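Local coordinates for membrane-bound lytic murein transglycosylase (Agrobacterium tumefaciens, PDB 2PNW), which probably cleaves the glycan strands of bacterial peptidoglycan as a lytic murein transglycosylase of the MltA family, at residues 75-78 with 79-83; 238-241 with 242-246. All coordinates share one frame; numbering follows the deposited sequence.

In the fold
From the N terminus the chain runs through helices 28-39 and 54-66 before it reaches helix 72-82, whose C-terminal end carries contact 1. The helix leads straight into strand 83-89, and the Phe78 and Phe79 rings of contact 1 pack against the two earlier helices and strand 353-363, which belongs to the C-terminal part of the chain. Contact 2 comes later, in the C-terminal part of helix 234-243 within the MltA-specific insert domain, where it lies against helices 217-223 and 248-252. Each contact closes just one or two helical turns, so the two follow in series without nesting or crossing. The nearest atoms of contacts 1 and 2 are about 32 Å apart, on opposite sides of the chain's centre.

Contact 1. Residues 75-78 with 79-83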
loop_
_atom_site.group_PDB
_atom_site.type_symbol
_atom_site.label_atom_id
_atom_site.label_comp_id
_atom_site.label_asym_id
_atom_site.label_seq_id
_atom_site.Cartn_x
_atom_site.Cartn_y
_atom_site.Cartn_z
ATOM N N ALA A 75 -10.061 21.400 13.005
ATOM C CA ALA A 75 -9.844 20.037 12.464
ATOM C C ALA A 75 -9.628 19.005 13.577
ATOM O O ALA A 75 -10.263 17.950 13.593
ATOM C CB ALA A 75 -8.665 20.053 11.519
ATOM N N ARG A 76 -8.723 19.294 14.507
ATOM C CA ARG A 76 -8.514 18.405 15.658
ATOM C C ARG A 76 -9.798 18.267 16.475
ATOM O O ARG A 76 -10.121 17.167 16.936
ATOM C CB ARG A 76 -7.371 18.899 16.563
ATOM C CG ARG A 76 -5.991 18.841 15.924
ATOM C CD ARG A 76 -4.893 19.142 16.933
ATOM N NE ARG A 76 -5.053 20.488 17.482
ATOM C CZ ARG A 76 -4.465 21.581 16.996
ATOM N NH1 ARG A 76 -3.662 21.508 15.934
ATOM N NH2 ARG A 76 -4.682 22.756 17.579
ATOM N N GLN A 77 -10.525 19.376 16.656
ATOM C CA GLN A 77 -11.741 19.375 17.475
ATOM C C GLN A 77 -12.803 18.474 16.881
ATOM O O GLN A 77 -13.539 17.808 17.610
ATOM C CB GLN A 77 -12.307 20.796 17.660
ATOM C CG GLN A 77 -13.536 20.846 18.593
ATOM C CD GLN A 77 -13.202 20.455 20.032
ATOM O OE1 GLN A 77 -12.349 21.070 20.668
ATOM N NE2 GLN A 77 -13.880 19.436 20.547
ATOM N N PHE A 78 -12.892 18.449 15.556
ATOM C CA PHE A 78 -13.794 17.514 14.915
ATOM C C PHE A 78 -13.597 16.089 15.448
ATOM O O PHE A 78 -14.570 15.407 15.821
ATOM C CB PHE A 78 -13.592 17.500 13.395
ATOM C CG PHE A 78 -14.354 16.393 12.724
ATOM C CD1 PHE A 78 -15.728 16.510 12.530
ATOM C CD2 PHE A 78 -13.702 15.214 12.318
ATOM C CE1 PHE A 78 -16.472 15.456 11.946
ATOM C CE2 PHE A 78 -14.418 14.167 11.750
ATOM C CZ PHE A 78 -15.814 14.288 11.555
ATOM N N PHE A 79 -12.347 15.632 15.461
ATOM C CA PHE A 79 -12.044 14.261 15.903
ATOM C C PHE A 79 -12.287 14.059 17.395
ATOM O O PHE A 79 -12.807 13.013 17.806
ATOM C CB PHE A 79 -10.617 13.838 15.496
ATOM C CG PHE A 79 -10.455 13.683 14.008
ATOM C CD1 PHE A 79 -10.975 12.561 13.348
ATOM C CD2 PHE A 79 -9.852 14.684 13.256
ATOM C CE1 PHE A 79 -10.866 12.428 11.953
ATOM C CE2 PHE A 79 -9.753 14.561 11.859
ATOM C CZ PHE A 79 -10.265 13.436 11.216
ATOM N N GLU A 80 -11.902 15.049 18.197
ATOM C CA GLU A 80 -12.147 15.009 19.655
ATOM C C GLU A 80 -13.614 14.884 20.013
ATOM O O GLU A 80 -13.945 14.175 20.945
ATOM C CB GLU A 80 -11.534 16.230 20.350
ATOM C CG GLU A 80 -10.042 16.337 20.096
ATOM C CD GLU A 80 -9.339 17.302 21.021
ATOM O OE1 GLU A 80 -9.772 17.414 22.196
ATOM O OE2 GLU A 80 -8.345 17.930 20.567
ATOM N N THR A 81 -14.483 15.544 19.253
ATOM C CA THR A 81 -15.923 15.504 19.457
ATOM C C THR A 81 -16.553 14.194 18.967
ATOM O O THR A 81 -17.466 13.662 19.612
ATOM C CB THR A 81 -16.603 16.711 18.753
ATOM O OG1 THR A 81 -16.148 17.921 19.347
ATOM C CG2 THR A 81 -18.140 16.660 18.853
ATOM N N ASN A 82 -16.047 13.669 17.851
ATOM C CA ASN A 82 -16.769 12.652 17.088
ATOM C C ASN A 82 -16.119 11.266 17.038
ATOM O O ASN A 82 -16.667 10.323 16.443
ATOM C CB ASN A 82 -17.041 13.184 15.677
ATOM C CG ASN A 82 -17.987 14.357 15.684
ATOM O OD1 ASN A 82 -19.107 14.261 16.202
ATOM N ND2 ASN A 82 -17.542 15.487 15.131
ATOM N N SER A 83 -14.966 11.132 17.689
ATOM C CA SER A 83 -14.290 9.842 17.745
ATOM C C SER A 83 -13.645 9.602 19.112
ATOM O O SER A 83 -13.455 10.541 19.902
ATOM C CB SER A 83 -13.252 9.734 16.629
ATOM O OG SER A 83 -12.149 10.609 16.857
HETATM O O HOH W 1 -6.777 20.291 19.800
#
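Phe78 and Phe79 make a T-shaped pair on the last turns of helix 72-82, just before the chain leaves helical geometry at Ser83. The edge of the Phe78 ring meets the face of Phe79, centroids 5.1 Å apart and planes at 82°, with Phe78 CD2 over the centre of the Phe79 ring. The two rings leave the backbone in different directions: Phe78 has CG anti to its N (chi1 171°), Phe79 has it beside N (chi1 -68°). Phe29 adds a further edge-to-face partner for Phe78, Met32 touches both rings and Leu361 reaches Phe79. Phe78 also packs on Leu60 and Ala64, so the pair joins helix 72-82 to helices 28-39 and 54-66 and to strand 353-363. Asn82 crosses Phe78 at about a right angle, with CB over one face of that ring and ND2 3.3 Å from Phe78 CD1.

Polar contacts occupy the outer side. Gln77 bends at chi2 and sends NE2 to Thr81 OG1, 3.0 Å away, in a nearly straight bond close to the amide plane. One residue earlier along the helix, a water bridges Arg76 NE and Glu80 OE2; Glu73 forms a salt bridge with Arg76, and Trp20 NE1 also bonds to Glu80 OE2.

The backbone bonds Glu80 N to Arg76 O and Thr81 N to Gln77 O continue the helix, but at its end Phe78 O receives weak bonds from both Asn82 N and Asn82 ND2. Phe79 O is gripped from opposite faces of its carbonyl plane, by Ser83 N at 2.9 Å and by Ser83 OG at 2.7 Å.

Contact 2. Residues 238-241 with 242-246; sequences RQWL and ADHPD
His244 lies flat over one face of the Trp240 indole in an offset stack, its ring 3.9 Å from the five-membered ring between centroids and tilted by 16°. Between the rings the closest atoms are His244 CE1 and Trp240 NE1, 3.2 Å apart, while His244 ND1 stands over the centre of the indole. His244 CB makes a CH-pi contact with the six-membered ring of Trp240, 4.0 Å from its centroid. Leu241 CD2 lies at the edge of the indole, in its plane. The edge of the imidazole is turned to the Trp240 backbone: His244 ND1 donates to Trp240 O at 2.8 Å, the acceptor almost exactly in the ring plane. Stack and bond together fix the rotation of the imidazole, and since ND1 is the donor here it carries a hydrogen. Trp240 CG stands anti to its N (chi1 -173°) and so beside its own carbonyl carbon, which brings the indole face against His244.

These contacts lie in the C-terminal part of helix 234-243, in the MltA-specific insert domain. Ala242 N and Asp243 N bond to the carbonyls four residues back, Arg238 O and Gln239 O, whereas His244 N bonds to Leu241 O, three residues back, at 3.2 Å and from above the carbonyl plane. Leu221 and Val251 pack against the indole, and Glu226 OE1 weakly bonds its NE1.

On the solvent side, Gln239 folds back at chi2 so that NE2 donates to Asp243 OD2 at 3.2 Å, nearly in its own amide plane but from above the carboxylate plane.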
loop_
_atom_site.group_PDB
_atom_site.type_symbol
_atom_site.label_atom_id
_atom_site.label_comp_id
_atom_site.label_asym_id
_atom_site.label_seq_id
_atom_site.Cartn_x
_atom_site.Cartn_y
_atom_site.Cartn_z
ATOM N N ARG A 238 18.953 -1.742 -3.779
ATOM C CA ARG A 238 19.153 -1.327 -5.165
ATOM C C ARG A 238 20.660 -1.283 -5.520
ATOM O O ARG A 238 21.054 -1.687 -6.612
ATOM C CB ARG A 238 18.543 0.044 -5.381
ATOM C CG ARG A 238 17.003 0.058 -5.518
ATOM C CD ARG A 238 16.573 1.534 -5.676
ATOM N NE ARG A 238 15.117 1.753 -5.782
ATOM C CZ ARG A 238 14.419 1.699 -6.914
ATOM N NH1 ARG A 238 15.011 1.380 -8.053
ATOM N NH2 ARG A 238 13.119 1.989 -6.911
ATOM N N GLN A 239 21.487 -0.813 -4.593
ATOM C CA GLN A 239 22.960 -0.799 -4.839
ATOM C C GLN A 239 23.474 -2.224 -5.058
ATOM O O GLN A 239 24.265 -2.477 -5.980
ATOM C CB GLN A 239 23.712 -0.143 -3.666
ATOM C CG GLN A 239 25.236 0.096 -3.942
ATOM C CD GLN A 239 25.468 0.985 -5.147
ATOM O OE1 GLN A 239 25.026 2.133 -5.177
ATOM N NE2 GLN A 239 26.151 0.457 -6.150
ATOM N N TRP A 240 23.060 -3.146 -4.186
ATOM C CA TRP A 240 23.518 -4.555 -4.288
ATOM C C TRP A 240 23.137 -5.108 -5.639
ATOM O O TRP A 240 23.953 -5.712 -6.335
ATOM C CB TRP A 240 22.921 -5.445 -3.176
ATOM C CG TRP A 240 23.533 -6.833 -3.196
ATOM C CD1 TRP A 240 24.625 -7.254 -2.468
ATOM C CD2 TRP A 240 23.128 -7.955 -3.996
ATOM N NE1 TRP A 240 24.912 -8.569 -2.765
ATOM C CE2 TRP A 240 24.025 -9.017 -3.708
ATOM C CE3 TRP A 240 22.110 -8.163 -4.946
ATOM C CZ2 TRP A 240 23.922 -10.271 -4.311
ATOM C CZ3 TRP A 240 22.012 -9.409 -5.564
ATOM C CH2 TRP A 240 22.921 -10.453 -5.243
ATOM N N LEU A 241 21.890 -4.869 -6.045
ATOM C CA LEU A 241 21.414 -5.325 -7.343
ATOM C C LEU A 241 22.167 -4.660 -8.509
ATOM O O LEU A 241 22.476 -5.305 -9.500
ATOM C CB LEU A 241 19.895 -5.068 -7.458
ATOM C CG LEU A 241 19.023 -5.990 -6.577
ATOM C CD1 LEU A 241 17.581 -5.361 -6.506
ATOM C CD2 LEU A 241 19.002 -7.455 -7.074
ATOM N N ALA A 242 22.448 -3.368 -8.388
ATOM C CA ALA A 242 23.250 -2.661 -9.420
ATOM C C ALA A 242 24.662 -3.274 -9.542
ATOM O O ALA A 242 25.212 -3.350 -10.636
ATOM C CB ALA A 242 23.373 -1.198 -9.069
ATOM N N ASP A 243 25.212 -3.701 -8.415
ATOM C CA ASP A 243 26.562 -4.311 -8.349
ATOM C C ASP A 243 26.619 -5.798 -8.714
ATOM O O ASP A 243 27.722 -6.392 -8.798
ATOM C CB ASP A 243 27.148 -4.105 -6.950
ATOM C CG ASP A 243 27.516 -2.662 -6.683
ATOM O OD1 ASP A 243 27.764 -1.924 -7.645
ATOM O OD2 ASP A 243 27.573 -2.285 -5.510
ATOM N N HIS A 244 25.451 -6.425 -8.917
ATOM C CA HIS A 244 25.418 -7.840 -9.238
ATOM C C HIS A 244 24.463 -8.160 -10.380
ATOM O O HIS A 244 23.538 -8.949 -10.182
ATOM C CB HIS A 244 25.017 -8.651 -7.995
ATOM C CG HIS A 244 26.015 -8.588 -6.878
ATOM N ND1 HIS A 244 26.023 -7.588 -5.930
ATOM C CD2 HIS A 244 27.044 -9.418 -6.563
ATOM C CE1 HIS A 244 27.013 -7.805 -5.073
ATOM N NE2 HIS A 244 27.641 -8.913 -5.432
ATOM N N PRO A 245 24.678 -7.564 -11.576
ATOM C CA PRO A 245 23.745 -7.752 -12.680
ATOM C C PRO A 245 23.513 -9.206 -13.055
ATOM O O PRO A 245 22.384 -9.568 -13.418
ATOM C CB PRO A 245 24.417 -7.013 -13.852
ATOM C CG PRO A 245 25.882 -6.869 -13.439
ATOM C CD PRO A 245 25.780 -6.654 -11.962
ATOM N N ASP A 246 24.558 -10.041 -13.005
ATOM C CA ASP A 246 24.380 -11.439 -13.378
ATOM C C ASP A 246 23.528 -12.246 -12.370
ATOM O O ASP A 246 23.038 -13.327 -12.704
ATOM C CB ASP A 246 25.725 -12.158 -13.582
ATOM C CG ASP A 246 26.522 -11.621 -14.767
ATOM O OD1 ASP A 246 26.004 -10.784 -15.553
ATOM O OD2 ASP A 246 27.688 -12.058 -14.908
#